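Prophenoloxidase b (PDB 3WKY) is a type 3 copper protein of shrimp hemolymph that, as a prophenoloxidase, probably serves to oxidise phenols at a dinuclear copper centre once activated. Local coordinates at residues T410-T415 with L636-S641; H591-A596 with A643-F648; Y333-V338 with N402-Y407; F506-F511 with A521-Y526. All blocks are in the same frame, centred on the assembly; numbering follows the deposited sequence.

Contact 1: residues T410-T415 with L636-S641. With EDO (1,2-ethanediol), chain N.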
# COMPACT_ATOMS: atom_id res chain seq x y z
N THR A 410 -6.33 -12.09 -34.25
CA THR A 410 -6.50 -11.03 -35.25
C THR A 410 -6.74 -11.61 -36.65
O THR A 410 -7.08 -10.88 -37.57
CB THR A 410 -5.29 -10.09 -35.34
OG1 THR A 410 -4.13 -10.83 -35.76
CG2 THR A 410 -5.01 -9.41 -33.99
N GLN A 411 -6.54 -12.91 -36.79
CA GLN A 411 -6.65 -13.53 -38.12
C GLN A 411 -8.09 -13.91 -38.42
O GLN A 411 -8.84 -14.31 -37.53
CB GLN A 411 -5.72 -14.74 -38.21
CG GLN A 411 -4.25 -14.33 -38.01
CD GLN A 411 -3.84 -13.24 -38.97
OE1 GLN A 411 -3.75 -13.48 -40.17
NE2 GLN A 411 -3.62 -12.02 -38.45
N PRO A 412 -8.48 -13.78 -39.70
CA PRO A 412 -9.85 -14.17 -40.06
C PRO A 412 -10.02 -15.67 -39.93
O PRO A 412 -9.06 -16.42 -40.14
CB PRO A 412 -9.97 -13.74 -41.53
CG PRO A 412 -8.58 -13.76 -42.06
CD PRO A 412 -7.69 -13.33 -40.86
N PRO A 413 -11.24 -16.12 -39.59
CA PRO A 413 -11.49 -17.57 -39.52
C PRO A 413 -11.17 -18.21 -40.86
O PRO A 413 -11.28 -17.54 -41.89
CB PRO A 413 -13.00 -17.64 -39.28
CG PRO A 413 -13.35 -16.33 -38.62
CD PRO A 413 -12.42 -15.32 -39.23
N TYR A 414 -10.75 -19.47 -40.84
CA TYR A 414 -10.55 -20.23 -42.07
C TYR A 414 -11.85 -20.25 -42.87
O TYR A 414 -12.93 -20.43 -42.31
CB TYR A 414 -10.09 -21.66 -41.76
CG TYR A 414 -8.69 -21.71 -41.18
CD1 TYR A 414 -7.58 -21.42 -41.97
CD2 TYR A 414 -8.48 -22.06 -39.86
CE1 TYR A 414 -6.30 -21.47 -41.44
CE2 TYR A 414 -7.19 -22.11 -39.31
CZ TYR A 414 -6.12 -21.82 -40.11
OH TYR A 414 -4.85 -21.86 -39.56
N THR A 415 -11.74 -20.02 -44.18
CA THR A 415 -12.92 -20.05 -45.07
C THR A 415 -13.38 -21.48 -45.31
O THR A 415 -12.64 -22.42 -45.01
CB THR A 415 -12.59 -19.40 -46.43
OG1 THR A 415 -11.63 -20.21 -47.12
CG2 THR A 415 -12.05 -17.98 -46.23
N LEU A 636 -6.72 -25.56 -35.68
CA LEU A 636 -7.20 -25.27 -34.33
C LEU A 636 -6.38 -24.18 -33.61
O LEU A 636 -6.18 -24.26 -32.40
CB LEU A 636 -7.21 -26.55 -33.50
CG LEU A 636 -8.11 -27.65 -34.11
CD1 LEU A 636 -8.04 -28.91 -33.26
CD2 LEU A 636 -9.55 -27.15 -34.21
N GLU A 637 -5.93 -23.18 -34.35
CA GLU A 637 -5.33 -22.00 -33.73
C GLU A 637 -6.01 -20.72 -34.19
O GLU A 637 -5.53 -19.63 -33.89
CB GLU A 637 -3.81 -21.93 -33.97
CG GLU A 637 -3.33 -22.64 -35.25
CD GLU A 637 -3.84 -21.98 -36.51
OE1 GLU A 637 -4.83 -22.49 -37.09
OE2 GLU A 637 -3.23 -20.98 -36.95
N ARG A 638 -7.14 -20.83 -34.89
CA ARG A 638 -7.90 -19.63 -35.26
C ARG A 638 -9.30 -19.62 -34.66
O ARG A 638 -9.87 -20.66 -34.35
CB ARG A 638 -8.03 -19.47 -36.79
CG ARG A 638 -6.75 -19.02 -37.48
CD ARG A 638 -7.03 -18.44 -38.86
NE ARG A 638 -5.84 -18.48 -39.70
CZ ARG A 638 -5.82 -18.17 -41.00
NH1 ARG A 638 -6.93 -17.76 -41.60
NH2 ARG A 638 -4.69 -18.27 -41.68
N ARG A 639 -9.86 -18.42 -34.55
CA ARG A 639 -11.22 -18.30 -34.05
C ARG A 639 -12.20 -18.81 -35.10
O ARG A 639 -11.87 -18.92 -36.30
CB ARG A 639 -11.53 -16.85 -33.70
CG ARG A 639 -11.56 -15.91 -34.88
CD ARG A 639 -11.56 -14.47 -34.39
NE ARG A 639 -12.42 -13.62 -35.21
CZ ARG A 639 -11.99 -12.81 -36.17
NH1 ARG A 639 -10.69 -12.73 -36.44
NH2 ARG A 639 -12.86 -12.08 -36.86
N SER A 640 -13.40 -19.14 -34.64
CA SER A 640 -14.47 -19.65 -35.51
C SER A 640 -15.78 -19.04 -35.07
O SER A 640 -15.94 -18.70 -33.90
CB SER A 640 -14.59 -21.17 -35.38
OG SER A 640 -15.72 -21.63 -36.12
N SER A 641 -16.74 -18.90 -35.99
CA SER A 641 -18.06 -18.44 -35.58
C SER A 641 -18.78 -19.54 -34.80
O SER A 641 -19.72 -19.26 -34.07
CB SER A 641 -18.88 -18.02 -36.79
OG SER A 641 -19.02 -19.11 -37.68
C1 EDO N . -15.58 -15.11 -35.67
O1 EDO N . -14.79 -14.15 -36.41
C2 EDO N . -15.51 -14.75 -34.19
O2 EDO N . -15.01 -15.85 -33.41
O HOH W 1 -8.37 -16.20 -35.63
O HOH W 2 -11.34 -20.78 -38.26
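The ring of Tyr414 carries the Arg638 side chain on one face and meets Glu637 OE1 at its edge, in plane. Guanidinium and phenol are stacked nearly flat, planes 17° apart, in an off-centre cation-pi pair with Arg638 CZ 3.9 Å from the Tyr414 ring centroid. Gln411 CB lies over the opposite face of the guanidinium, and Arg638 CD makes a CH-pi contact over the tyrosine face. Here the loop after helix 391-409 meets the loop before helix 645-650, in the Ig-like region. Tyr414 OH donates to Glu637 OE1 at 2.5 Å, on the syn side of a carboxylate that also forms a salt bridge with Lys408 through OE2. Arg638 NH1 bonds Pro412 O at 2.9 Å, while NH2 is hydrogen-bonded to Asn326 OD1. An alanine in place of Tyr414 would probably leave the Arg638 guanidinium without its stacking partner on that face and Glu637 OE1 without the phenol proton. The Arg639 guanidinium, modelled in two conformers, packs on Pro413 CD in one of them, a doubtful detail. One water joins Gln411 O to Arg639 N; another accepts from Tyr414 N at 3.0 Å and donates to Arg639 O at 2.8 Å.

Contact 2: residues H591-A596 with A643-F648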
# COMPACT_ATOMS: atom_id res chain seq x y z
N HIS A 591 -11.08 -34.69 -25.61
CA HIS A 591 -11.42 -34.65 -27.03
C HIS A 591 -10.25 -35.22 -27.83
O HIS A 591 -9.09 -34.94 -27.52
CB HIS A 591 -11.64 -33.22 -27.50
CG HIS A 591 -12.85 -32.55 -26.92
ND1 HIS A 591 -14.13 -33.05 -27.08
CD2 HIS A 591 -12.98 -31.40 -26.22
CE1 HIS A 591 -14.99 -32.24 -26.48
NE2 HIS A 591 -14.32 -31.23 -25.96
N PHE A 592 -10.57 -35.96 -28.89
CA PHE A 592 -9.57 -36.53 -29.79
C PHE A 592 -10.04 -36.10 -31.18
O PHE A 592 -10.88 -36.76 -31.81
CB PHE A 592 -9.58 -38.06 -29.61
CG PHE A 592 -8.43 -38.80 -30.28
CD1 PHE A 592 -8.56 -39.28 -31.58
CD2 PHE A 592 -7.29 -39.13 -29.56
CE1 PHE A 592 -7.53 -40.01 -32.19
CE2 PHE A 592 -6.26 -39.86 -30.15
CZ PHE A 592 -6.39 -40.30 -31.47
N PHE A 593 -9.54 -34.97 -31.64
CA PHE A 593 -9.98 -34.35 -32.89
C PHE A 593 -9.21 -34.94 -34.06
O PHE A 593 -7.98 -35.06 -34.00
CB PHE A 593 -9.73 -32.83 -32.82
CG PHE A 593 -9.88 -32.09 -34.15
CD1 PHE A 593 -8.82 -32.03 -35.07
CD2 PHE A 593 -11.03 -31.39 -34.44
CE1 PHE A 593 -8.94 -31.33 -36.26
CE2 PHE A 593 -11.17 -30.69 -35.63
CZ PHE A 593 -10.12 -30.65 -36.55
N VAL A 594 -9.92 -35.31 -35.13
CA VAL A 594 -9.29 -35.90 -36.31
C VAL A 594 -9.72 -35.15 -37.57
O VAL A 594 -10.92 -35.00 -37.82
CB VAL A 594 -9.69 -37.39 -36.48
CG1 VAL A 594 -9.02 -38.00 -37.72
CG2 VAL A 594 -9.36 -38.18 -35.22
N MET A 595 -8.76 -34.69 -38.36
CA MET A 595 -9.08 -34.07 -39.64
C MET A 595 -8.29 -34.69 -40.80
O MET A 595 -7.08 -34.90 -40.71
CB MET A 595 -8.82 -32.57 -39.60
CG MET A 595 -9.17 -31.84 -40.89
SD MET A 595 -8.78 -30.08 -40.75
CE MET A 595 -9.48 -29.41 -42.27
N ALA A 596 -9.00 -35.01 -41.88
CA ALA A 596 -8.34 -35.47 -43.11
C ALA A 596 -8.24 -34.29 -44.06
O ALA A 596 -9.26 -33.73 -44.48
CB ALA A 596 -9.13 -36.62 -43.75
N ALA A 643 -19.63 -22.02 -31.91
CA ALA A 643 -19.49 -21.87 -30.46
C ALA A 643 -18.77 -23.05 -29.81
O ALA A 643 -18.08 -22.87 -28.82
CB ALA A 643 -20.84 -21.67 -29.80
N THR A 644 -18.95 -24.25 -30.36
CA THR A 644 -18.38 -25.45 -29.76
C THR A 644 -17.53 -26.23 -30.75
O THR A 644 -17.67 -26.04 -31.97
CB THR A 644 -19.48 -26.36 -29.18
OG1 THR A 644 -20.31 -26.85 -30.24
CG2 THR A 644 -20.33 -25.60 -28.17
N ILE A 645 -16.65 -27.09 -30.24
CA ILE A 645 -15.84 -27.92 -31.12
C ILE A 645 -16.76 -28.91 -31.83
O ILE A 645 -16.54 -29.24 -32.98
CB ILE A 645 -14.67 -28.63 -30.38
CG1 ILE A 645 -13.74 -29.34 -31.36
CG2 ILE A 645 -15.18 -29.56 -29.28
CD1 ILE A 645 -13.07 -28.39 -32.36
N GLU A 646 -17.82 -29.34 -31.14
CA GLU A 646 -18.84 -30.20 -31.75
C GLU A 646 -19.49 -29.54 -32.98
O GLU A 646 -19.57 -30.16 -34.06
CB GLU A 646 -19.91 -30.57 -30.72
CG GLU A 646 -19.41 -31.49 -29.59
CD GLU A 646 -18.76 -30.76 -28.41
OE1 GLU A 646 -18.46 -29.54 -28.50
OE2 GLU A 646 -18.55 -31.41 -27.36
N ASP A 647 -19.95 -28.30 -32.83
CA ASP A 647 -20.56 -27.57 -33.94
C ASP A 647 -19.56 -27.36 -35.08
O ASP A 647 -19.92 -27.45 -36.25
CB ASP A 647 -21.09 -26.20 -33.50
CG ASP A 647 -22.36 -26.29 -32.67
OD1 ASP A 647 -22.93 -27.40 -32.55
OD2 ASP A 647 -22.80 -25.25 -32.15
N PHE A 648 -18.32 -27.07 -34.72
CA PHE A 648 -17.26 -26.86 -35.71
C PHE A 648 -17.05 -28.10 -36.57
O PHE A 648 -17.02 -28.03 -37.79
CB PHE A 648 -15.96 -26.50 -34.98
CG PHE A 648 -14.79 -26.26 -35.90
CD1 PHE A 648 -14.69 -25.08 -36.62
CD2 PHE A 648 -13.76 -27.19 -35.99
CE1 PHE A 648 -13.60 -24.84 -37.46
CE2 PHE A 648 -12.66 -26.95 -36.82
CZ PHE A 648 -12.59 -25.77 -37.56
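Ile645 sends CG1 anti to its backbone N (chi1 -173°), which leaves CG2 between the N and the carbonyl carbon, and the two branches meet different residues of the strand. CG2 sits over one face of the His591 ring, offset toward the rim, in a CH-pi contact 4.0 Å from the ring centroid and 18° off its normal; the two side chains run alongside each other in opposite senses. CD1 reaches Phe593 CD2 at 4.2 Å. The CG of Phe593 is likewise anti to its backbone N, and its CE2 lies 4.2 Å from CE2 of Phe648, at the edge of the Phe648 ring and near its plane. Here the first turn of helix 645-650 packs against strand 588-598 of the Ig-like domain, on side chains pointing from alternate residues of one strand face. The helix is capped at its start by Thr644, whose OG1 accepts from Asp647 N at 3.0 Å. Trp527 touches both His591 and Ile645. Glu646, its chain bent about CB-CG, brings OE2 to 3.8 Å from His591 CE1, with the carboxylate and imidazole planes nearly perpendicular (86°).

Contact 3: residues Y333-V338 with N402-Y407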
# COMPACT_ATOMS: atom_id res chain seq x y z
N TYR A 333 4.95 -15.77 -42.89
CA TYR A 333 3.75 -15.93 -42.07
C TYR A 333 3.80 -14.94 -40.91
O TYR A 333 4.85 -14.76 -40.29
CB TYR A 333 3.69 -17.34 -41.48
CG TYR A 333 3.53 -18.45 -42.49
CD1 TYR A 333 4.60 -18.84 -43.30
CD2 TYR A 333 2.33 -19.12 -42.62
CE1 TYR A 333 4.46 -19.85 -44.23
CE2 TYR A 333 2.18 -20.15 -43.55
CZ TYR A 333 3.26 -20.50 -44.35
OH TYR A 333 3.12 -21.52 -45.27
N GLY A 334 2.67 -14.32 -40.60
CA GLY A 334 2.62 -13.36 -39.50
C GLY A 334 3.03 -13.99 -38.17
O GLY A 334 3.76 -13.36 -37.39
N ILE A 335 2.56 -15.20 -37.90
CA ILE A 335 2.95 -15.90 -36.67
C ILE A 335 4.47 -16.07 -36.58
O ILE A 335 5.07 -15.95 -35.49
CB ILE A 335 2.22 -17.27 -36.53
CG1 ILE A 335 2.68 -18.02 -35.27
CG2 ILE A 335 2.45 -18.15 -37.77
CD1 ILE A 335 2.35 -17.26 -33.95
N ASN A 336 5.12 -16.30 -37.73
CA ASN A 336 6.58 -16.42 -37.75
C ASN A 336 7.27 -15.09 -37.45
O ASN A 336 8.23 -15.05 -36.68
CB ASN A 336 7.08 -16.95 -39.09
CG ASN A 336 8.56 -17.29 -39.05
OD1 ASN A 336 9.02 -18.04 -38.18
ND2 ASN A 336 9.32 -16.72 -39.97
N LEU A 337 6.78 -14.02 -38.07
CA LEU A 337 7.33 -12.68 -37.84
C LEU A 337 7.20 -12.26 -36.38
O LEU A 337 8.12 -11.64 -35.82
CB LEU A 337 6.61 -11.66 -38.73
CG LEU A 337 7.01 -11.75 -40.21
CD1 LEU A 337 5.99 -11.03 -41.08
CD2 LEU A 337 8.40 -11.15 -40.43
N VAL A 338 6.05 -12.57 -35.77
CA VAL A 338 5.83 -12.24 -34.35
C VAL A 338 6.77 -13.08 -33.49
O VAL A 338 7.39 -12.56 -32.55
CB VAL A 338 4.34 -12.48 -33.95
CG1 VAL A 338 4.15 -12.34 -32.43
CG2 VAL A 338 3.44 -11.50 -34.68
N ASN A 402 0.13 -16.26 -24.59
CA ASN A 402 -0.91 -15.24 -24.66
C ASN A 402 -0.63 -14.20 -25.74
O ASN A 402 -1.56 -13.72 -26.39
CB ASN A 402 -1.09 -14.52 -23.30
CG ASN A 402 -1.89 -15.33 -22.30
OD1 ASN A 402 -2.51 -16.35 -22.65
ND2 ASN A 402 -1.90 -14.87 -21.04
N VAL A 403 0.63 -13.81 -25.90
CA VAL A 403 0.99 -12.87 -26.95
C VAL A 403 0.70 -13.51 -28.31
O VAL A 403 0.10 -12.89 -29.20
CB VAL A 403 2.48 -12.49 -26.91
CG1 VAL A 403 2.80 -11.46 -28.01
CG2 VAL A 403 2.85 -11.91 -25.52
N PHE A 404 1.13 -14.75 -28.47
CA PHE A 404 0.89 -15.45 -29.74
C PHE A 404 -0.61 -15.62 -30.03
O PHE A 404 -1.04 -15.43 -31.17
CB PHE A 404 1.61 -16.80 -29.75
CG PHE A 404 3.11 -16.69 -29.90
CD1 PHE A 404 3.67 -15.94 -30.92
CD2 PHE A 404 3.97 -17.33 -29.00
CE1 PHE A 404 5.06 -15.84 -31.07
CE2 PHE A 404 5.36 -17.24 -29.15
CZ PHE A 404 5.90 -16.48 -30.19
N HIS A 405 -1.39 -15.95 -29.01
CA HIS A 405 -2.85 -16.12 -29.18
C HIS A 405 -3.49 -14.76 -29.49
O HIS A 405 -4.43 -14.68 -30.28
CB HIS A 405 -3.47 -16.75 -27.92
CG HIS A 405 -4.95 -16.91 -27.98
ND1 HIS A 405 -5.57 -17.76 -28.87
CD2 HIS A 405 -5.95 -16.34 -27.25
CE1 HIS A 405 -6.88 -17.71 -28.69
NE2 HIS A 405 -7.13 -16.86 -27.71
N ARG A 406 -2.97 -13.70 -28.87
CA ARG A 406 -3.43 -12.35 -29.21
C ARG A 406 -3.29 -12.13 -30.71
O ARG A 406 -4.20 -11.61 -31.37
CB ARG A 406 -2.61 -11.29 -28.48
CG ARG A 406 -3.12 -9.85 -28.69
CD ARG A 406 -2.09 -8.84 -28.14
NE ARG A 406 -2.59 -7.46 -28.17
CZ ARG A 406 -2.99 -6.78 -27.09
NH1 ARG A 406 -2.95 -7.35 -25.89
NH2 ARG A 406 -3.42 -5.54 -27.22
N TYR A 407 -2.14 -12.52 -31.25
CA TYR A 407 -1.94 -12.39 -32.68
C TYR A 407 -2.90 -13.33 -33.44
O TYR A 407 -3.56 -12.91 -34.41
CB TYR A 407 -0.48 -12.63 -33.09
CG TYR A 407 -0.44 -12.87 -34.58
CD1 TYR A 407 -0.56 -11.81 -35.47
CD2 TYR A 407 -0.38 -14.16 -35.10
CE1 TYR A 407 -0.60 -12.04 -36.86
CE2 TYR A 407 -0.41 -14.39 -36.47
CZ TYR A 407 -0.52 -13.33 -37.34
OH TYR A 407 -0.56 -13.56 -38.71
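Apolar packing carries most of the contact between Ile335 and Val338 on one helix and Phe404 and Tyr407 on the other. These helices, 334-343 and 391-409, belong to the helical copper-containing domain and run roughly antiparallel, the axes of segments 334-338 and 402-407 at 147° and 10.4 Å apart at closest. Ile335 crosses Phe404 at about a right angle; its chi2 of 62° places CD1 3.6 Å from Phe404 CD1. Val338 divides its two methyls between the aromatic rings: CG1 lies 3.9 Å from Phe404 CE1, whereas CG2 lies over one face of the Tyr407 ring, 4.1 Å from CD1. Phe404 also touches Phe222 of helix 218-239.

Contacts between side chain and backbone come from Tyr407, whose ring reaches across to the start of the facing helix. Its CE2 is 3.4 Å from Ile335 N. The polar bonds at this end converge on Asp325, whose OD1 accepts from Ile335 N and is also bonded to Tyr407 OH, so one carboxylate oxygen ties the helix start to the phenol. Close approach here relies on a glycine, since a beta carbon would collide with the hydroxyl: Gly334 CA lies 3.3 Å from Tyr407 OH.

Contact 4: residues F506-F511 with A521-Y526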
# COMPACT_ATOMS: atom_id res chain seq x y z
N PHE A 506 -5.47 -34.04 -32.79
CA PHE A 506 -5.13 -33.18 -31.63
C PHE A 506 -5.94 -33.59 -30.41
O PHE A 506 -7.04 -34.15 -30.54
CB PHE A 506 -5.39 -31.70 -31.96
CG PHE A 506 -4.43 -31.12 -32.96
CD1 PHE A 506 -4.66 -31.24 -34.32
CD2 PHE A 506 -3.28 -30.46 -32.54
CE1 PHE A 506 -3.76 -30.71 -35.25
CE2 PHE A 506 -2.38 -29.93 -33.46
CZ PHE A 506 -2.63 -30.05 -34.81
N LEU A 507 -5.41 -33.30 -29.22
CA LEU A 507 -6.01 -33.73 -27.96
C LEU A 507 -6.25 -32.49 -27.10
O LEU A 507 -5.44 -31.56 -27.14
CB LEU A 507 -5.05 -34.66 -27.21
CG LEU A 507 -5.55 -35.40 -25.96
CD1 LEU A 507 -6.40 -36.61 -26.35
CD2 LEU A 507 -4.38 -35.84 -25.08
N ALA A 508 -7.35 -32.47 -26.34
CA ALA A 508 -7.59 -31.43 -25.33
C ALA A 508 -8.56 -31.97 -24.29
O ALA A 508 -9.40 -32.81 -24.60
CB ALA A 508 -8.16 -30.17 -25.98
N PRO A 509 -8.46 -31.48 -23.05
CA PRO A 509 -9.47 -31.92 -22.07
C PRO A 509 -10.86 -31.43 -22.47
O PRO A 509 -10.99 -30.38 -23.12
CB PRO A 509 -9.04 -31.22 -20.77
CG PRO A 509 -7.60 -30.84 -20.99
CD PRO A 509 -7.47 -30.56 -22.45
N LYS A 510 -11.89 -32.17 -22.10
CA LYS A 510 -13.25 -31.76 -22.41
C LYS A 510 -13.77 -30.71 -21.42
O LYS A 510 -14.49 -29.78 -21.81
CB LYS A 510 -14.18 -32.99 -22.44
CG LYS A 510 -15.61 -32.68 -22.85
CD LYS A 510 -16.38 -33.95 -23.19
CE LYS A 510 -17.80 -33.64 -23.67
NZ LYS A 510 -18.55 -34.88 -24.02
N PHE A 511 -13.38 -30.85 -20.16
CA PHE A 511 -13.89 -29.98 -19.10
C PHE A 511 -12.79 -29.13 -18.47
O PHE A 511 -11.64 -29.58 -18.36
CB PHE A 511 -14.55 -30.83 -18.01
CG PHE A 511 -15.64 -31.73 -18.53
CD1 PHE A 511 -16.92 -31.24 -18.71
CD2 PHE A 511 -15.36 -33.04 -18.88
CE1 PHE A 511 -17.93 -32.07 -19.21
CE2 PHE A 511 -16.35 -33.87 -19.38
CZ PHE A 511 -17.64 -33.38 -19.55
N ALA A 521 -13.67 -21.44 -28.22
CA ALA A 521 -12.69 -20.39 -27.91
C ALA A 521 -11.70 -20.79 -26.81
O ALA A 521 -10.50 -20.51 -26.91
CB ALA A 521 -13.40 -19.08 -27.55
N SER A 522 -12.20 -21.44 -25.76
CA SER A 522 -11.35 -21.86 -24.66
C SER A 522 -10.46 -23.03 -25.06
O SER A 522 -9.32 -23.13 -24.62
CB SER A 522 -12.19 -22.25 -23.44
OG SER A 522 -12.97 -21.15 -23.01
N LEU A 523 -10.99 -23.93 -25.89
CA LEU A 523 -10.22 -25.09 -26.31
C LEU A 523 -9.01 -24.73 -27.16
O LEU A 523 -8.04 -25.47 -27.20
CB LEU A 523 -11.13 -26.09 -27.07
CG LEU A 523 -12.14 -26.84 -26.20
CD1 LEU A 523 -13.13 -27.63 -27.09
CD2 LEU A 523 -11.42 -27.78 -25.27
N LEU A 524 -9.07 -23.59 -27.86
CA LEU A 524 -7.91 -23.13 -28.63
C LEU A 524 -6.64 -23.06 -27.79
O LEU A 524 -5.53 -23.24 -28.31
CB LEU A 524 -8.16 -21.75 -29.24
CG LEU A 524 -9.21 -21.62 -30.33
CD1 LEU A 524 -9.30 -20.17 -30.80
CD2 LEU A 524 -8.89 -22.53 -31.51
N ARG A 525 -6.78 -22.80 -26.50
CA ARG A 525 -5.59 -22.62 -25.67
C ARG A 525 -5.05 -23.97 -25.22
O ARG A 525 -3.98 -24.04 -24.61
CB ARG A 525 -5.90 -21.76 -24.43
CG ARG A 525 -6.67 -20.46 -24.73
CD ARG A 525 -5.98 -19.57 -25.78
NE ARG A 525 -4.55 -19.39 -25.55
CZ ARG A 525 -4.02 -18.52 -24.68
NH1 ARG A 525 -4.82 -17.76 -23.94
NH2 ARG A 525 -2.70 -18.42 -24.55
N TYR A 526 -5.79 -25.04 -25.52
CA TYR A 526 -5.45 -26.39 -25.05
C TYR A 526 -4.98 -27.39 -26.12
O TYR A 526 -4.25 -28.32 -25.78
CB TYR A 526 -6.62 -27.03 -24.29
CG TYR A 526 -6.73 -26.61 -22.83
CD1 TYR A 526 -6.08 -27.32 -21.83
CD2 TYR A 526 -7.50 -25.51 -22.45
CE1 TYR A 526 -6.18 -26.95 -20.49
CE2 TYR A 526 -7.60 -25.13 -21.11
CZ TYR A 526 -6.95 -25.85 -20.14
OH TYR A 526 -7.06 -25.48 -18.82
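In the Ig-like domain, the end of strand 501-509 is covered by the short helix 520-523 and the turn that follows it, which leads into the neighbouring strand 528-534 of the same sheet. The chain thus returns through a connection containing a short helix between two neighbouring antiparallel strands, and the contact is apolar, made by Ala508 and Pro509 with Leu523 and Tyr526. Ala508 points its CB toward the returning segment, where it meets Tyr526 CB at 3.9 Å and Leu523 CD2 at 4.1 Å. Pro509 crosses Tyr526 at about a right angle, bringing CD to 3.6 Å from Tyr526 CD1 while CG lies 3.9 Å from the same ring atom. Tyr526 is further packed by Leu238 and Asn234 of helix 218-239, and Pro509 also touches Leu238, so that helix packs on both residues. An alanine in place of Pro509 would probably open a gap beside the Tyr526 ring where CG and CD had packed, leaving that ring less firmly held. The turn itself is closed by a backbone bond from Tyr526 N to Leu523 O at 2.8 Å. Leu523, with CG anti to its carbonyl carbon (chi1 -71°), turns toward the strand end, and its CD2 comes 3.4 Å from Pro509 O, a buried carbonyl oxygen that has no polar partner.

Contacts 1, 2 and 4 lie in the Ig-like region, whereas contact 3 belongs to the copper domain. Contacts 2 and 4, with centres 10 Å apart, share one sheet: His591 N lies 2.7 Å from Ala508 O, a probable backbone hydrogen bond between neighbouring strands, and Ile645 CG2 packs on Leu523 CD1. Leu636 of contact 1 touches both, its CD1 3.7 Å from Phe593 CD1 and its O 3.3 Å from Leu524 CD2. Contact 3 adjoins contact 1 through the chain running from Tyr407 to Thr410, and reaches contact 4 where Asn402 OD1 lies 2.8 Å from Arg525 NH2, a probable hydrogen bond between domains. Contact 3 approaches the copper cluster, about 9 Å from the Phe404 side chain.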